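Local coordinates for protein N-acetylmuramoyl-L-alanine amidase (Clostridium intestinale URNW, PDB 6SRT) that probably cleaves the amide bond between N-acetylmuramic acid and L-alanine in peptidoglycan, as a zinc-binding endolysin of the amidase 2 family, at residues V27-A32 / S69-H74; T33-N38 / R85-N90. All coordinates share one frame; numbering follows the deposited sequence.

Contact 1. Residues V27-A32 / S69-H74. With PO4 (phosphate ion), chain E.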
loop_
_atom_site.group_PDB
_atom_site.type_symbol
_atom_site.label_atom_id
_atom_site.label_comp_id
_atom_site.label_asym_id
_atom_site.label_seq_id
_atom_site.Cartn_x
_atom_site.Cartn_y
_atom_site.Cartn_z
ATOM N N VAL A 27 -10.547 -5.249 -8.347
ATOM C CA VAL A 27 -9.864 -5.756 -9.539
ATOM C C VAL A 27 -9.975 -7.266 -9.537
ATOM O O VAL A 27 -9.924 -7.878 -8.509
ATOM C CB VAL A 27 -8.402 -5.313 -9.590
ATOM C CG1 VAL A 27 -7.680 -5.893 -10.770
ATOM C CG2 VAL A 27 -8.284 -3.806 -9.494
ATOM N N ASN A 28 -10.242 -7.825 -10.710
ATOM C CA ASN A 28 -10.290 -9.278 -10.952
ATOM C C ASN A 28 -8.871 -9.787 -11.084
ATOM O O ASN A 28 -8.172 -9.426 -12.025
ATOM C CB ASN A 28 -11.173 -9.551 -12.175
ATOM C CG ASN A 28 -12.619 -9.204 -11.900
ATOM O OD1 ASN A 28 -13.142 -9.520 -10.822
ATOM N ND2 ASN A 28 -13.271 -8.557 -12.865
ATOM N N TYR A 29 -8.451 -10.571 -10.104
ATOM C CA TYR A 29 -7.143 -11.268 -10.151
ATOM C C TYR A 29 -7.345 -12.793 -10.193
ATOM O O TYR A 29 -8.345 -13.346 -9.665
ATOM C CB TYR A 29 -6.327 -10.979 -8.904
ATOM C CG TYR A 29 -6.003 -9.516 -8.696
ATOM C CD1 TYR A 29 -5.112 -8.837 -9.523
ATOM C CD2 TYR A 29 -6.581 -8.783 -7.684
ATOM C CE1 TYR A 29 -4.791 -7.511 -9.365
ATOM C CE2 TYR A 29 -6.297 -7.445 -7.528
ATOM C CZ TYR A 29 -5.421 -6.774 -8.379
ATOM O OH TYR A 29 -5.137 -5.441 -8.218
ATOM N N THR A 30 -6.361 -13.472 -10.756
ATOM C CA THR A 30 -6.257 -14.938 -10.641
ATOM C C THR A 30 -4.992 -15.248 -9.862
ATOM O O THR A 30 -3.865 -15.115 -10.397
ATOM C CB THR A 30 -6.118 -15.560 -12.040
ATOM O OG1 THR A 30 -7.273 -15.240 -12.817
ATOM C CG2 THR A 30 -5.995 -17.062 -11.967
ATOM N N TRP A 31 -5.132 -15.632 -8.607
ATOM C CA TRP A 31 -4.041 -15.836 -7.656
ATOM C C TRP A 31 -3.352 -17.124 -7.971
ATOM O O TRP A 31 -4.010 -18.184 -8.158
ATOM C CB TRP A 31 -4.630 -15.828 -6.251
ATOM C CG TRP A 31 -5.211 -14.504 -5.839
ATOM C CD1 TRP A 31 -6.525 -14.135 -5.848
ATOM C CD2 TRP A 31 -4.454 -13.302 -5.541
ATOM N NE1 TRP A 31 -6.641 -12.812 -5.536
ATOM C CE2 TRP A 31 -5.403 -12.258 -5.409
ATOM C CE3 TRP A 31 -3.089 -13.011 -5.412
ATOM C CZ2 TRP A 31 -5.008 -10.964 -5.114
ATOM C CZ3 TRP A 31 -2.717 -11.734 -5.074
ATOM C CH2 TRP A 31 -3.653 -10.734 -4.941
ATOM N N ALA A 32 -2.043 -17.074 -8.127
ATOM C CA ALA A 32 -1.273 -18.222 -8.594
ATOM C C ALA A 32 -1.147 -19.289 -7.506
ATOM O O ALA A 32 -1.261 -20.473 -7.768
ATOM C CB ALA A 32 0.089 -17.831 -9.078
ATOM N N SER A 69 1.986 -14.855 -5.017
ATOM C CA SER A 69 0.721 -15.303 -5.602
ATOM C C SER A 69 0.209 -14.311 -6.650
ATOM O O SER A 69 -0.508 -14.656 -7.604
ATOM C CB SER A 69 -0.285 -15.484 -4.474
ATOM O OG SER A 69 -1.483 -16.054 -5.025
ATOM N N GLY A 70 0.514 -13.007 -6.470
ATOM C CA GLY A 70 0.024 -11.908 -7.288
ATOM C C GLY A 70 0.395 -10.632 -6.565
ATOM O O GLY A 70 1.257 -10.650 -5.660
ATOM N N ILE A 71 -0.204 -9.551 -7.002
ATOM C CA ILE A 71 0.053 -8.204 -6.450
ATOM C C ILE A 71 0.198 -8.320 -4.953
ATOM O O ILE A 71 -0.707 -8.810 -4.233
ATOM C CB ILE A 71 -1.001 -7.219 -6.908
ATOM C CG1 ILE A 71 -0.694 -5.802 -6.338
ATOM C CG2 ILE A 71 -2.393 -7.671 -6.602
ATOM C CD1 ILE A 71 -1.388 -4.700 -7.072
ATOM N N GLY A 72 1.357 -7.823 -4.440
ATOM C CA GLY A 72 1.694 -7.997 -3.041
ATOM C C GLY A 72 1.164 -6.924 -2.124
ATOM O O GLY A 72 1.199 -7.113 -0.911
ATOM N N TYR A 73 0.754 -5.787 -2.687
ATOM C CA TYR A 73 0.186 -4.670 -1.926
ATOM C C TYR A 73 -1.308 -4.956 -1.689
ATOM O O TYR A 73 -1.963 -5.531 -2.554
ATOM C CB TYR A 73 0.303 -3.366 -2.743
ATOM C CG TYR A 73 1.687 -3.104 -3.265
ATOM C CD1 TYR A 73 2.788 -2.988 -2.460
ATOM C CD2 TYR A 73 1.859 -2.995 -4.646
ATOM C CE1 TYR A 73 4.036 -2.679 -2.990
ATOM C CE2 TYR A 73 3.081 -2.687 -5.190
ATOM C CZ TYR A 73 4.187 -2.601 -4.368
ATOM O OH TYR A 73 5.390 -2.251 -4.925
ATOM N N HIS A 74 -1.818 -4.462 -0.560
ATOM C CA HIS A 74 -3.265 -4.482 -0.315
ATOM C C HIS A 74 -3.993 -3.398 -1.112
ATOM O O HIS A 74 -5.172 -3.596 -1.466
ATOM C CB HIS A 74 -3.537 -4.339 1.157
ATOM C CG HIS A 74 -2.991 -5.494 1.927
ATOM N ND1 HIS A 74 -1.715 -5.455 2.447
ATOM C CD2 HIS A 74 -3.562 -6.696 2.217
ATOM C CE1 HIS A 74 -1.505 -6.649 3.017
ATOM N NE2 HIS A 74 -2.615 -7.426 2.906
HETATM P P PO4 E . 8.710 -1.932 -3.738
HETATM O O1 PO4 E . 9.494 -1.801 -2.503
HETATM O O2 PO4 E . 9.085 -3.160 -4.549
HETATM O O3 PO4 E . 8.969 -0.648 -4.667
HETATM O O4 PO4 E . 7.329 -2.006 -3.228
#

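Contact 2. Residues T33-N38 / R85-N90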
loop_
_atom_site.group_PDB
_atom_site.type_symbol
_atom_site.label_atom_id
_atom_site.label_comp_id
_atom_site.label_asym_id
_atom_site.label_seq_id
_atom_site.Cartn_x
_atom_site.Cartn_y
_atom_site.Cartn_z
ATOM N N THR A 33 -0.839 -18.872 -6.289
ATOM C CA THR A 33 -0.517 -19.762 -5.171
ATOM C C THR A 33 -1.494 -19.446 -4.052
ATOM O O THR A 33 -2.108 -18.385 -3.972
ATOM C CB THR A 33 0.949 -19.575 -4.728
ATOM O OG1 THR A 33 1.149 -18.266 -4.200
ATOM C CG2 THR A 33 1.940 -19.791 -5.845
ATOM N N PRO A 34 -1.669 -20.356 -3.073
ATOM C CA PRO A 34 -2.690 -20.159 -2.044
ATOM C C PRO A 34 -2.391 -18.926 -1.201
ATOM O O PRO A 34 -1.284 -18.791 -0.694
ATOM C CB PRO A 34 -2.623 -21.434 -1.194
ATOM C CG PRO A 34 -2.070 -22.454 -2.093
ATOM C CD PRO A 34 -1.095 -21.695 -2.978
ATOM N N LEU A 35 -3.400 -18.098 -1.039
ATOM C CA LEU A 35 -3.324 -16.976 -0.090
ATOM C C LEU A 35 -3.487 -17.507 1.320
ATOM O O LEU A 35 -4.304 -18.354 1.596
ATOM C CB LEU A 35 -4.395 -15.927 -0.400
ATOM C CG LEU A 35 -4.218 -15.188 -1.712
ATOM C CD1 LEU A 35 -5.359 -14.225 -1.901
ATOM C CD2 LEU A 35 -2.893 -14.505 -1.853
ATOM N N SER A 36 -2.697 -16.930 2.213
ATOM C CA SER A 36 -2.896 -17.136 3.647
ATOM C C SER A 36 -3.766 -15.997 4.195
ATOM O O SER A 36 -3.455 -14.825 3.908
ATOM C CB SER A 36 -1.580 -17.174 4.352
ATOM O OG SER A 36 -1.793 -17.220 5.771
ATOM N N TYR A 37 -4.634 -16.399 5.078
ATOM C CA TYR A 37 -5.547 -15.494 5.804
ATOM C C TYR A 37 -5.154 -15.406 7.245
ATOM O O TYR A 37 -5.916 -14.795 8.046
ATOM C CB TYR A 37 -7.039 -15.808 5.512
ATOM C CG TYR A 37 -7.402 -15.612 4.057
ATOM C CD1 TYR A 37 -7.009 -16.519 3.091
ATOM C CD2 TYR A 37 -8.079 -14.471 3.646
ATOM C CE1 TYR A 37 -7.388 -16.360 1.761
ATOM C CE2 TYR A 37 -8.450 -14.288 2.341
ATOM C CZ TYR A 37 -8.095 -15.222 1.393
ATOM O OH TYR A 37 -8.472 -14.996 0.078
ATOM N N ASN A 38 -3.978 -15.911 7.589
ATOM C CA ASN A 38 -3.408 -15.754 8.950
ATOM C C ASN A 38 -2.730 -14.390 9.007
ATOM O O ASN A 38 -1.530 -14.301 9.104
ATOM C CB ASN A 38 -2.495 -16.891 9.352
ATOM C CG ASN A 38 -3.217 -18.202 9.608
ATOM O OD1 ASN A 38 -4.448 -18.290 9.840
ATOM N ND2 ASN A 38 -2.440 -19.248 9.562
ATOM N N ARG A 85 -7.831 -2.052 -5.230
ATOM C CA ARG A 85 -7.579 -3.203 -4.359
ATOM C C ARG A 85 -6.493 -4.071 -5.007
ATOM O O ARG A 85 -6.553 -4.324 -6.202
ATOM C CB ARG A 85 -8.839 -4.015 -4.110
ATOM C CG ARG A 85 -8.602 -4.878 -2.892
ATOM C CD ARG A 85 -9.510 -5.439 -2.041
ATOM N NE ARG A 85 -10.624 -4.628 -1.754
ATOM C CZ ARG A 85 -10.845 -4.064 -0.595
ATOM N NH1 ARG A 85 -9.946 -4.038 0.375
ATOM N NH2 ARG A 85 -12.008 -3.466 -0.413
ATOM N N GLY A 86 -5.622 -4.592 -4.143
ATOM C CA GLY A 86 -4.662 -5.635 -4.526
ATOM C C GLY A 86 -5.018 -6.936 -3.814
ATOM O O GLY A 86 -6.049 -7.543 -4.069
ATOM N N ARG A 87 -4.143 -7.323 -2.899
ATOM C CA ARG A 87 -4.476 -8.486 -2.011
ATOM C C ARG A 87 -5.758 -8.227 -1.279
ATOM O O ARG A 87 -6.014 -7.104 -0.856
ATOM C CB ARG A 87 -3.576 -8.679 -0.798
ATOM C CG ARG A 87 -2.184 -9.024 -1.249
ATOM C CD ARG A 87 -2.008 -10.491 -1.528
ATOM N NE ARG A 87 -0.815 -10.727 -2.266
ATOM C CZ ARG A 87 0.127 -11.621 -2.002
ATOM N NH1 ARG A 87 0.151 -12.317 -0.874
ATOM N NH2 ARG A 87 1.022 -11.852 -2.942
ATOM N N PRO A 88 -6.538 -9.291 -1.050
ATOM C CA PRO A 88 -7.711 -9.150 -0.202
ATOM C C PRO A 88 -7.298 -8.545 1.146
ATOM O O PRO A 88 -6.216 -8.764 1.683
ATOM C CB PRO A 88 -8.241 -10.583 -0.039
ATOM C CG PRO A 88 -7.763 -11.284 -1.304
ATOM C CD PRO A 88 -6.388 -10.684 -1.535
ATOM N N GLU A 89 -8.234 -7.774 1.709
ATOM C CA GLU A 89 -8.003 -6.968 2.917
ATOM C C GLU A 89 -7.690 -7.848 4.105
ATOM O O GLU A 89 -7.089 -7.351 5.081
ATOM C CB GLU A 89 -9.176 -6.054 3.179
ATOM C CG GLU A 89 -8.804 -4.839 4.001
ATOM C CD GLU A 89 -10.009 -3.919 4.139
ATOM O OE1 GLU A 89 -10.340 -3.219 3.155
ATOM O OE2 GLU A 89 -10.640 -3.905 5.240
ATOM N N ASN A 90 -8.108 -9.111 4.076
ATOM C CA ASN A 90 -7.894 -10.085 5.151
ATOM C C ASN A 90 -6.802 -11.116 4.847
ATOM O O ASN A 90 -6.659 -12.085 5.624
ATOM C CB ASN A 90 -9.195 -10.775 5.562
ATOM C CG ASN A 90 -9.907 -11.490 4.440
ATOM O OD1 ASN A 90 -9.688 -11.204 3.258
ATOM N ND2 ASN A 90 -10.837 -12.363 4.842
#

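Contact 1. Residues V27-A32 / S69-H74
Ala32 N donates to Ser69 O over 2.9 Å in the one backbone hydrogen bond between the two segments. It is nearly straight, 175° at the hydrogen; Lys64 NZ is a second donor to this oxygen. The Ser69 hydroxyl lies close to the start of the Trp31 side chain, OG being 3.4 Å from Trp31 CB, while its own hydrogen bond is with Thr33 O, the next step along the same loop.

The apolar part of the contact centres on Ile71. Its CG2 branch sits over one face of the Tyr29 phenol in a CH-pi contact, 3.9 Å from the ring centroid, while Val27 CG1 lies against the opposite face, so the ring is held between two methyls. With CG1 anti to the backbone N (chi1 -179°), CG2 is left between N and the carbonyl carbon, where it meets both aromatic residues: the same methyl is 3.7 Å from Trp31 CH2. The indole brings its six-membered end to the loop, with CZ3 3.5 Å from Gly70 CA and Ile71 O in the ring plane at the edge. Tyr29 CB packs on one indole face.

Two polar ends are used further away. Tyr29 OH is hydrogen-bonded to Arg85 O, and Tyr73 OH gives a 2.6 Å hydrogen bond to O4 of a phosphate ion, probably a crystallisation component.

The arrangement is loop-on-loop packing at the flank of the amidase 2 (PGRP-like) fold: the segment following edge strand 24-25 lies against the link from helix 56-65 to strand 75-77, with the Ile71 side chain about 12 Å from the zinc ion.

Contact 2. Residues T33-N38 / R85-N90
In this amidase 2 (PGRP-like) domain the long loop between strands 24-25 and 43-48 packs here on the start of the connection leaving strand 83-85, a surface contact with no hydrogen bond between its two segments. Leu35 and Tyr37, alternate residues of the first loop, supply its side of the packing. Leu35 forks: CD1 reaches toward the proline, 3.7 Å from Pro88 CD, while CD2 rests over one face of the Arg87 guanidinium, 3.9 Å from Arg87 NH1.

Arg87 was modelled in two conformers; in the one described here, NE is bonded to Ile71 O, NH1 to Val92 O and NH2 to Gly70 O. A bend at chi2 (-84°) carries the guanidinium in beside the leucine methyl, where these backbone carbonyls take up its three nitrogens. Within 85-90, a salt bridge from Arg85 NH1 to Glu89 OE1 (2.9 Å) joins the first residue to the fifth.

Ser36 OG accepts from Asn38 N, 3.1 Å away, in an ST turn immediately around Tyr37. The phenol of Tyr37 runs across Pro88 at about a right angle, its OH 4.0 Å from Pro88 CG. The Asn90 amide comes to the edge of the phenol, CG lying in the ring plane, and the two planes are turned 75° apart. Both oxygens of Asn90 lie near this ring: the backbone O is 3.4 Å from Tyr37 CD2, and the side-chain OD1 is equally close to Tyr37 CE2. The backbone O of Asn90 also receives a CA-H...O contact from Tyr37 CA, 3.6 Å away.

Overall arrangement
From the N terminus, the chain leaves edge strand 24-25 and enters one long loop that supplies the first segments of both contacts in direct succession, 27-32 and then 33-38. After strand 43-48 and helix 56-65 it returns at 69-74, where contact 1 closes a loop; after strand 75-77 and strand 83-85 it returns again at 85-90, where contact 2 closes a second. The segments alternate, so the two loops cross. The centres of the two contacts lie about 8 Å apart, and the contacts touch each other directly. Together they tie the loop before strand 43-48 to the connections flanking the antiparallel pair 75-77 and 83-85.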